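Local coordinates for GCN5-related N-acetyltransferase (PDB 2Q0Y), which probably transfers an acyl group, perhaps acetyl from acetyl-CoA, to a substrate not yet identified, at residues F23-R28 against S98-G103; A107-A112 against M139-T144. All coordinates share one frame; numbering follows the deposited sequence. Where two conformers were deposited one is given.

Interaction 1 of 2, residues F23-R28 against S98-G103. With ZN (zinc ion), chain B.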
ATOM      1  N   PHE A  23       5.783 -17.078   0.280  1.00 13.27           N
ATOM      2  CA  PHE A  23       5.579 -16.847  -1.153  1.00 11.76           C
ATOM      3  C   PHE A  23       5.699 -18.112  -1.997  1.00 12.39           C
ATOM      4  O   PHE A  23       4.966 -18.277  -2.978  1.00 13.14           O
ATOM      5  CB  PHE A  23       6.557 -15.784  -1.668  1.00 12.37           C
ATOM      6  CG  PHE A  23       6.173 -14.359  -1.343  1.00 10.58           C
ATOM      7  CD1 PHE A  23       4.906 -13.869  -1.656  1.00 12.87           C
ATOM      8  CD2 PHE A  23       7.095 -13.495  -0.769  1.00 13.19           C
ATOM      9  CE1 PHE A  23       4.572 -12.557  -1.405  1.00 16.35           C
ATOM     10  CE2 PHE A  23       6.758 -12.182  -0.501  1.00 11.99           C
ATOM     11  CZ  PHE A  23       5.495 -11.716  -0.824  1.00 11.77           C
ATOM     12  N   ARG A  24       6.617 -19.008  -1.654  1.00 12.03           N
ATOM     13  CA  ARG A  24       6.779 -20.242  -2.413  1.00 13.76           C
ATOM     14  C   ARG A  24       5.513 -21.062  -2.297  1.00 13.44           C
ATOM     15  O   ARG A  24       4.989 -21.573  -3.289  1.00 11.81           O
ATOM     16  CB  ARG A  24       7.963 -21.047  -1.891  1.00 13.59           C
ATOM     17  CG  ARG A  24       8.203 -22.361  -2.603  1.00 18.10           C
ATOM     18  CD  ARG A  24       9.455 -23.053  -2.068  1.00 21.59           C
ATOM     19  NE  ARG A  24       9.381 -23.250  -0.616  1.00 36.80           N
ATOM     20  CZ  ARG A  24      10.420 -23.219   0.224  1.00 44.71           C
ATOM     21  NH1 ARG A  24      11.664 -23.025  -0.220  1.00 53.58           N
ATOM     22  NH2 ARG A  24      10.214 -23.393   1.529  1.00 42.00           N
ATOM     23  N   GLU A  25       5.000 -21.169  -1.076  1.00 11.80           N
ATOM     24  CA  GLU A  25       3.801 -21.972  -0.832  0.50 12.12           C
ATOM     25  C   GLU A  25       2.575 -21.341  -1.503  1.00 12.90           C
ATOM     26  O   GLU A  25       1.635 -22.050  -1.875  1.00 13.30           O
ATOM     27  CB  GLU A  25       3.593 -22.209   0.677  0.50 12.21           C
ATOM     28  CG  GLU A  25       4.531 -23.286   1.261  0.50 10.40           C
ATOM     29  CD  GLU A  25       4.554 -23.334   2.799  0.50 11.59           C
ATOM     30  OE1 GLU A  25       3.568 -22.879   3.398  0.50 11.12           O
ATOM     31  OE2 GLU A  25       5.542 -23.835   3.398  0.50  3.29           O
ATOM     32  N   ALA A  26       2.598 -20.031  -1.687  1.00 12.56           N
ATOM     33  CA  ALA A  26       1.533 -19.316  -2.380  1.00 14.64           C
ATOM     34  C   ALA A  26       1.672 -19.384  -3.913  1.00 16.27           C
ATOM     35  O   ALA A  26       0.828 -18.863  -4.632  1.00 20.54           O
ATOM     36  CB  ALA A  26       1.502 -17.893  -1.941  1.00 15.13           C
ATOM     37  N   GLY A  27       2.727 -20.016  -4.411  1.00 14.26           N
ATOM     38  CA  GLY A  27       2.868 -20.276  -5.853  1.00 14.50           C
ATOM     39  C   GLY A  27       3.720 -19.288  -6.644  1.00 15.51           C
ATOM     40  O   GLY A  27       3.711 -19.321  -7.896  1.00 14.82           O
ATOM     41  N   ARG A  28       4.463 -18.428  -5.952  1.00 13.53           N
ATOM     42  CA  ARG A  28       5.417 -17.543  -6.625  1.00 15.16           C
ATOM     43  C   ARG A  28       6.597 -18.345  -7.141  1.00 14.39           C
ATOM     44  O   ARG A  28       6.982 -19.344  -6.545  1.00 14.23           O
ATOM     45  CB  ARG A  28       5.907 -16.430  -5.713  1.00 13.87           C
ATOM     46  CG  ARG A  28       4.822 -15.508  -5.137  1.00 20.48           C
ATOM     47  CD  ARG A  28       3.762 -15.011  -6.123  1.00 24.99           C
ATOM     48  NE  ARG A  28       4.163 -13.874  -6.961  1.00 30.96           N
ATOM     49  CZ  ARG A  28       3.778 -12.600  -6.792  1.00 32.40           C
ATOM     50  NH1 ARG A  28       3.017 -12.215  -5.769  1.00 35.88           N
ATOM     51  NH2 ARG A  28       4.199 -11.683  -7.648  1.00 29.70           N
ATOM     52  N   SER A  98       3.655 -28.129  10.007  1.00  7.19           N
ATOM     53  CA  SER A  98       3.227 -29.141  10.962  1.00  7.45           C
ATOM     54  C   SER A  98       2.556 -28.597  12.207  1.00  8.73           C
ATOM     55  O   SER A  98       2.222 -29.376  13.099  1.00  9.36           O
ATOM     56  CB  SER A  98       4.407 -30.003  11.351  1.00  9.49           C
ATOM     57  OG  SER A  98       4.862 -30.666  10.188  1.00 10.46           O
ATOM     58  N   HIS A  99       2.331 -27.289  12.253  1.00  7.84           N
ATOM     59  CA  HIS A  99       1.748 -26.629  13.409  1.00  8.21           C
ATOM     60  C   HIS A  99       0.616 -25.685  13.033  1.00  8.53           C
ATOM     61  O   HIS A  99       0.422 -24.650  13.687  1.00  9.81           O
ATOM     62  CB  HIS A  99       2.853 -25.905  14.193  1.00  6.85           C
ATOM     63  CG  HIS A  99       3.772 -26.849  14.900  1.00  6.60           C
ATOM     64  ND1 HIS A  99       4.857 -27.424  14.277  1.00  7.48           N
ATOM     65  CD2 HIS A  99       3.743 -27.356  16.153  1.00  9.69           C
ATOM     66  CE1 HIS A  99       5.468 -28.231  15.128  1.00  9.98           C
ATOM     67  NE2 HIS A  99       4.808 -28.218  16.270  1.00  8.33           N
ATOM     68  N   ARG A 100      -0.154 -26.066  12.009  1.00  9.78           N
ATOM     69  CA  ARG A 100      -1.228 -25.210  11.514  1.00 12.82           C
ATOM     70  C   ARG A 100      -2.633 -25.476  12.069  1.00 14.81           C
ATOM     71  O   ARG A 100      -3.593 -24.792  11.693  1.00 15.39           O
ATOM     72  CB  ARG A 100      -1.230 -25.227   9.992  1.00 13.33           C
ATOM     73  CG  ARG A 100      -0.057 -24.440   9.486  1.00 14.96           C
ATOM     74  CD  ARG A 100       0.034 -24.421   8.009  1.00 14.64           C
ATOM     75  NE  ARG A 100       1.250 -23.736   7.607  1.00 13.84           N
ATOM     76  CZ  ARG A 100       1.710 -23.754   6.366  1.00 18.07           C
ATOM     77  NH1 ARG A 100       1.010 -24.358   5.415  1.00 16.25           N
ATOM     78  NH2 ARG A 100       2.851 -23.172   6.076  1.00 12.38           N
ATOM     79  N   GLU A 101      -2.759 -26.402  12.997  1.00 15.81           N
ATOM     80  CA  GLU A 101      -4.072 -26.659  13.585  1.00 19.23           C
ATOM     81  C   GLU A 101      -4.103 -26.305  15.068  1.00 19.16           C
ATOM     82  O   GLU A 101      -4.731 -27.000  15.875  1.00 19.67           O
ATOM     83  CB  GLU A 101      -4.455 -28.125  13.356  1.00 21.66           C
ATOM     84  CG  GLU A 101      -4.390 -28.570  11.884  1.00 29.59           C
ATOM     85  CD  GLU A 101      -5.210 -27.675  10.935  1.00 43.67           C
ATOM     86  OE1 GLU A 101      -6.149 -26.980  11.398  1.00 47.73           O
ATOM     87  OE2 GLU A 101      -4.916 -27.677   9.714  1.00 51.61           O
ATOM     88  N   ARG A 102      -3.428 -25.216  15.421  1.00 16.81           N
ATOM     89  CA  ARG A 102      -3.234 -24.832  16.811  1.00 16.18           C
ATOM     90  C   ARG A 102      -3.595 -23.375  17.090  1.00 13.88           C
ATOM     91  O   ARG A 102      -3.345 -22.895  18.186  1.00 16.02           O
ATOM     92  CB  ARG A 102      -1.762 -25.066  17.198  1.00 19.76           C
ATOM     93  N   GLY A 103      -4.147 -22.663  16.114  1.00 12.67           N
ATOM     94  CA  GLY A 103      -4.505 -21.242  16.303  1.00 12.20           C
ATOM     95  C   GLY A 103      -3.348 -20.263  16.322  1.00 10.98           C
ATOM     96  O   GLY A 103      -3.521 -19.093  16.716  1.00 10.37           O
TER
HETATM   97 ZN    ZN B 153       5.250 -29.104  17.999  1.00 17.96          ZN
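R100 and E25 form a salt bridge near the surface of the subunit. E25 is modelled in two conformers and the bridge is described for one of them, so it may be partial. Its hydrogen bond runs from R100 NH2 to E25 OE1 over 2.8 Å and is nearly straight, with an angle of 166° at the hydrogen. OE1 receives it on its syn lone pair and lies close to the guanidinium plane. The two planes are nevertheless turned 56° apart, and R100 NH1 stays 3.6 Å from OE1. The bridge is therefore single and end-on, not a two-pronged pair. Both side chains reach out from opposite directions to span 13.7 Å between E25 CA and R100 CA. R100 does so with a chain extended from CG to NE.

Each partner has a second hold. The other carboxylate oxygen, E25 OE2, is hydrogen-bonded to Y94 OH. R100 NE is bonded to the carbonyl of V95.

Next to R100, H99 turns its ring the other way and binds the zinc ion through NE2 at 2.0 Å. E60 OE1 is the other protein ligand. D96 OD2 accepts a bond from H99 ND1, which probably orients the ring.

Packing between the segments is slight, with 68 Å² buried in all. Just past E25, helix 12-25 ends in a Schellman motif at G27, whose positive phi suits glycine. F23 and R28 pack on P79 of the second subunit.

The chemistry is that of a single salt bridge between a helix end and a loop. V95 O and E25 probably hold the guanidinium in one orientation, while Y94 probably steadies the carboxylate.

Interaction 2 of 2, residues A107-A112 against M139-T144; sequences ALMNRA and MGWSPT
M109 and M139, both selenomethionines, meet at an angle. The end of M139 lies against the root of M109: M139 CE is 3.6 Å from M109 CB, and M139 SE is equally near that carbon. The same methyl reaches the amide oxygen of N110, with CE 3.2 Å from OD1. This is a close van der Waals touch. M139 gets there by a chain extended at chi2 (-176°) and bent only at its last torsion.

M109 is folded more tightly. Bends at chi2 and chi3 carry its methyl round to W141. There CE sits 3.3 Å from NE1 and 3.5 Å from CE2, approaching the indole obliquely. M139 CB lies at the edge of the same indole, in its plane. The polar NE1 is satisfied by a hydrogen bond to E113 OE2, farther along the helix, which probably steadies the ring.

Around this group, I68, L93 and L126 of the sheet pack on M109, and A124 and L126 touch W141. G140 is the C-prime residue of a Schellman motif that closes helix 133-138. W141 follows directly and turns back toward helix 104-118. K149 of the second subunit packs on W141.

The arrangement joins the helix after the fourth strand to the last helix-strand turn over one face of the sheet, a layering that belongs to the GNAT acetyltransferase fold.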
ATOM      1  N   ALA A 107      -3.395 -16.178  16.591  1.00 10.78           N
ATOM      2  CA  ALA A 107      -2.712 -15.617  17.763  1.00 11.24           C
ATOM      3  C   ALA A 107      -1.710 -14.525  17.381  1.00 11.38           C
ATOM      4  O   ALA A 107      -1.675 -13.457  18.000  1.00 11.33           O
ATOM      5  CB  ALA A 107      -2.031 -16.701  18.536  1.00 12.66           C
ATOM      6  N   LEU A 108      -0.908 -14.777  16.355  1.00 11.07           N
ATOM      7  CA  LEU A 108       0.030 -13.774  15.855  1.00 10.52           C
ATOM      8  C   LEU A 108      -0.693 -12.571  15.258  1.00 12.49           C
ATOM      9  O   LEU A 108      -0.287 -11.431  15.481  1.00 11.82           O
ATOM     10  CB  LEU A 108       0.988 -14.381  14.828  1.00 11.70           C
ATOM     11  CG  LEU A 108       2.038 -15.335  15.408  1.00 11.91           C
ATOM     12  CD1 LEU A 108       2.842 -16.015  14.317  1.00 14.86           C
ATOM     13  CD2 LEU A 108       2.967 -14.606  16.352  1.00 14.81           C
HETATM   14  N   MSE A 109      -1.771 -12.810  14.517  1.00 11.39           N
HETATM   15  CA  MSE A 109      -2.563 -11.690  14.023  1.00 11.86           C
HETATM   16  C   MSE A 109      -3.117 -10.856  15.175  1.00 11.56           C
HETATM   17  O   MSE A 109      -3.119  -9.630  15.110  1.00 12.33           O
HETATM   18  CB  MSE A 109      -3.697 -12.169  13.135  1.00 12.37           C
HETATM   19  CG  MSE A 109      -3.269 -12.646  11.757  1.00 12.62           C
HETATM   20 SE   MSE A 109      -2.715 -11.215  10.592  0.75 16.01          SE
HETATM   21  CE  MSE A 109      -4.409 -10.244  10.421  1.00 14.79           C
ATOM     22  N   ASN A 110      -3.591 -11.515  16.222  1.00 12.05           N
ATOM     23  CA  ASN A 110      -4.103 -10.799  17.386  1.00 13.55           C
ATOM     24  C   ASN A 110      -3.029  -9.940  18.023  1.00 12.72           C
ATOM     25  O   ASN A 110      -3.303  -8.790  18.411  1.00 12.45           O
ATOM     26  CB  ASN A 110      -4.657 -11.775  18.435  1.00 13.89           C
ATOM     27  CG  ASN A 110      -6.026 -12.312  18.082  1.00 16.33           C
ATOM     28  OD1 ASN A 110      -6.788 -11.689  17.361  1.00 18.27           O
ATOM     29  ND2 ASN A 110      -6.357 -13.471  18.637  1.00 20.39           N
ATOM     30  N   ARG A 111      -1.816 -10.484  18.135  1.00 12.97           N
ATOM     31  CA  ARG A 111      -0.696  -9.709  18.681  1.00 14.33           C
ATOM     32  C   ARG A 111      -0.370  -8.490  17.818  1.00 14.06           C
ATOM     33  O   ARG A 111      -0.092  -7.411  18.342  1.00 13.51           O
ATOM     34  CB  ARG A 111       0.576 -10.537  18.829  1.00 15.64           C
ATOM     35  CG  ARG A 111       0.614 -11.462  20.024  1.00 24.99           C
ATOM     36  CD  ARG A 111       1.218 -10.810  21.310  1.00 37.66           C
ATOM     37  NE  ARG A 111       0.457  -9.663  21.833  1.00 41.04           N
ATOM     38  CZ  ARG A 111      -0.788  -9.715  22.335  1.00 46.29           C
ATOM     39  NH1 ARG A 111      -1.472 -10.864  22.413  1.00 46.39           N
ATOM     40  NH2 ARG A 111      -1.366  -8.596  22.772  1.00 43.91           N
ATOM     41  N   ALA A 112      -0.367  -8.674  16.506  1.00 12.46           N
ATOM     42  CA  ALA A 112      -0.087  -7.576  15.587  1.00 12.75           C
ATOM     43  C   ALA A 112      -1.147  -6.497  15.677  1.00 11.84           C
ATOM     44  O   ALA A 112      -0.818  -5.304  15.762  1.00 12.22           O
ATOM     45  CB  ALA A 112       0.025  -8.093  14.149  1.00 14.22           C
HETATM   46  N   MSE A 139     -11.603 -12.715  10.895  1.00 15.82           N
HETATM   47  CA  MSE A 139     -11.112 -11.746  11.861  1.00 16.06           C
HETATM   48  C   MSE A 139     -11.485 -10.295  11.515  1.00 15.10           C
HETATM   49  O   MSE A 139     -10.970  -9.368  12.137  1.00 14.46           O
HETATM   50  CB  MSE A 139      -9.604 -11.880  11.991  1.00 15.30           C
HETATM   51  CG  MSE A 139      -9.123 -13.222  12.555  1.00 17.32           C
HETATM   52 SE   MSE A 139      -7.182 -13.158  12.774  0.75 19.90          SE
HETATM   53  CE  MSE A 139      -7.137 -11.795  14.184  1.00 21.57           C
ATOM     54  N   GLY A 140     -12.377 -10.106  10.541  1.00 14.84           N
ATOM     55  CA  GLY A 140     -12.954  -8.789  10.268  1.00 14.22           C
ATOM     56  C   GLY A 140     -12.202  -7.944   9.264  1.00 13.72           C
ATOM     57  O   GLY A 140     -12.406  -6.720   9.184  1.00 12.82           O
ATOM     58  N   TRP A 141     -11.327  -8.593   8.493  1.00 13.26           N
ATOM     59  CA  TRP A 141     -10.615  -7.945   7.401  1.00 12.10           C
ATOM     60  C   TRP A 141     -11.490  -7.971   6.138  1.00 11.98           C
ATOM     61  O   TRP A 141     -12.241  -8.933   5.902  1.00 12.25           O
ATOM     62  CB  TRP A 141      -9.258  -8.601   7.141  1.00 10.84           C
ATOM     63  CG  TRP A 141      -8.301  -8.414   8.285  1.00 12.38           C
ATOM     64  CD1 TRP A 141      -8.305  -9.074   9.475  1.00 12.14           C
ATOM     65  CD2 TRP A 141      -7.207  -7.498   8.335  1.00  9.82           C
ATOM     66  NE1 TRP A 141      -7.282  -8.614  10.273  1.00 13.32           N
ATOM     67  CE2 TRP A 141      -6.609  -7.625   9.602  1.00 12.70           C
ATOM     68  CE3 TRP A 141      -6.696  -6.539   7.435  1.00 11.17           C
ATOM     69  CZ2 TRP A 141      -5.501  -6.862   9.983  1.00 11.41           C
ATOM     70  CZ3 TRP A 141      -5.615  -5.790   7.815  1.00 11.15           C
ATOM     71  CH2 TRP A 141      -5.025  -5.948   9.077  1.00 10.83           C
ATOM     72  N   SER A 142     -11.423  -6.884   5.371  1.00 12.07           N
ATOM     73  CA  SER A 142     -12.199  -6.747   4.136  1.00 11.66           C
ATOM     74  C   SER A 142     -11.283  -6.527   2.942  1.00 12.80           C
ATOM     75  O   SER A 142     -10.303  -5.806   3.047  1.00 11.18           O
ATOM     76  CB  SER A 142     -13.144  -5.549   4.205  1.00 13.37           C
ATOM     77  OG  SER A 142     -14.049  -5.657   5.283  1.00 15.15           O
ATOM     78  N   PRO A 143     -11.646  -7.080   1.786  1.00 12.99           N
ATOM     79  CA  PRO A 143     -10.943  -6.763   0.550  1.00 13.88           C
ATOM     80  C   PRO A 143     -11.004  -5.280   0.252  1.00 13.18           C
ATOM     81  O   PRO A 143     -12.041  -4.646   0.509  1.00 12.01           O
ATOM     82  CB  PRO A 143     -11.735  -7.531  -0.515  1.00 15.32           C
ATOM     83  CG  PRO A 143     -12.419  -8.572   0.197  1.00 19.85           C
ATOM     84  CD  PRO A 143     -12.752  -8.011   1.542  1.00 15.99           C
ATOM     85  N   THR A 144      -9.907  -4.737  -0.280  1.00 12.15           N
ATOM     86  CA  THR A 144      -9.849  -3.348  -0.699  1.00 13.17           C
ATOM     87  C   THR A 144      -9.997  -3.246  -2.216  1.00 13.30           C
ATOM     88  O   THR A 144     -10.135  -4.242  -2.910  1.00 14.13           O
ATOM     89  CB  THR A 144      -8.564  -2.633  -0.274  1.00 13.54           C
ATOM     90  OG1 THR A 144      -7.473  -2.995  -1.141  1.00 13.48           O
ATOM     91  CG2 THR A 144      -8.217  -2.936   1.181  1.00 16.36           C
TER

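Overall arrangement
The two contacts come in series along the chain: interaction 1 closes at G103 before interaction 2 opens at A107. Their centres are 16 Å apart. Helix 104-118 links them, since 98-103 is the loop that leads into it and 107-112 lies on it. Interaction 1 ties this lead-in to the end of helix 12-25 near the surface. Interaction 2 ties the helix body to the start of strand 142-150 in a partly buried layer. Together they connect early and late elements of the GNAT fold to one helix. Both touch the second subunit; in interaction 2, S142 and P143 pair with an antiparallel strand of that chain, so the sheet runs on across the interface.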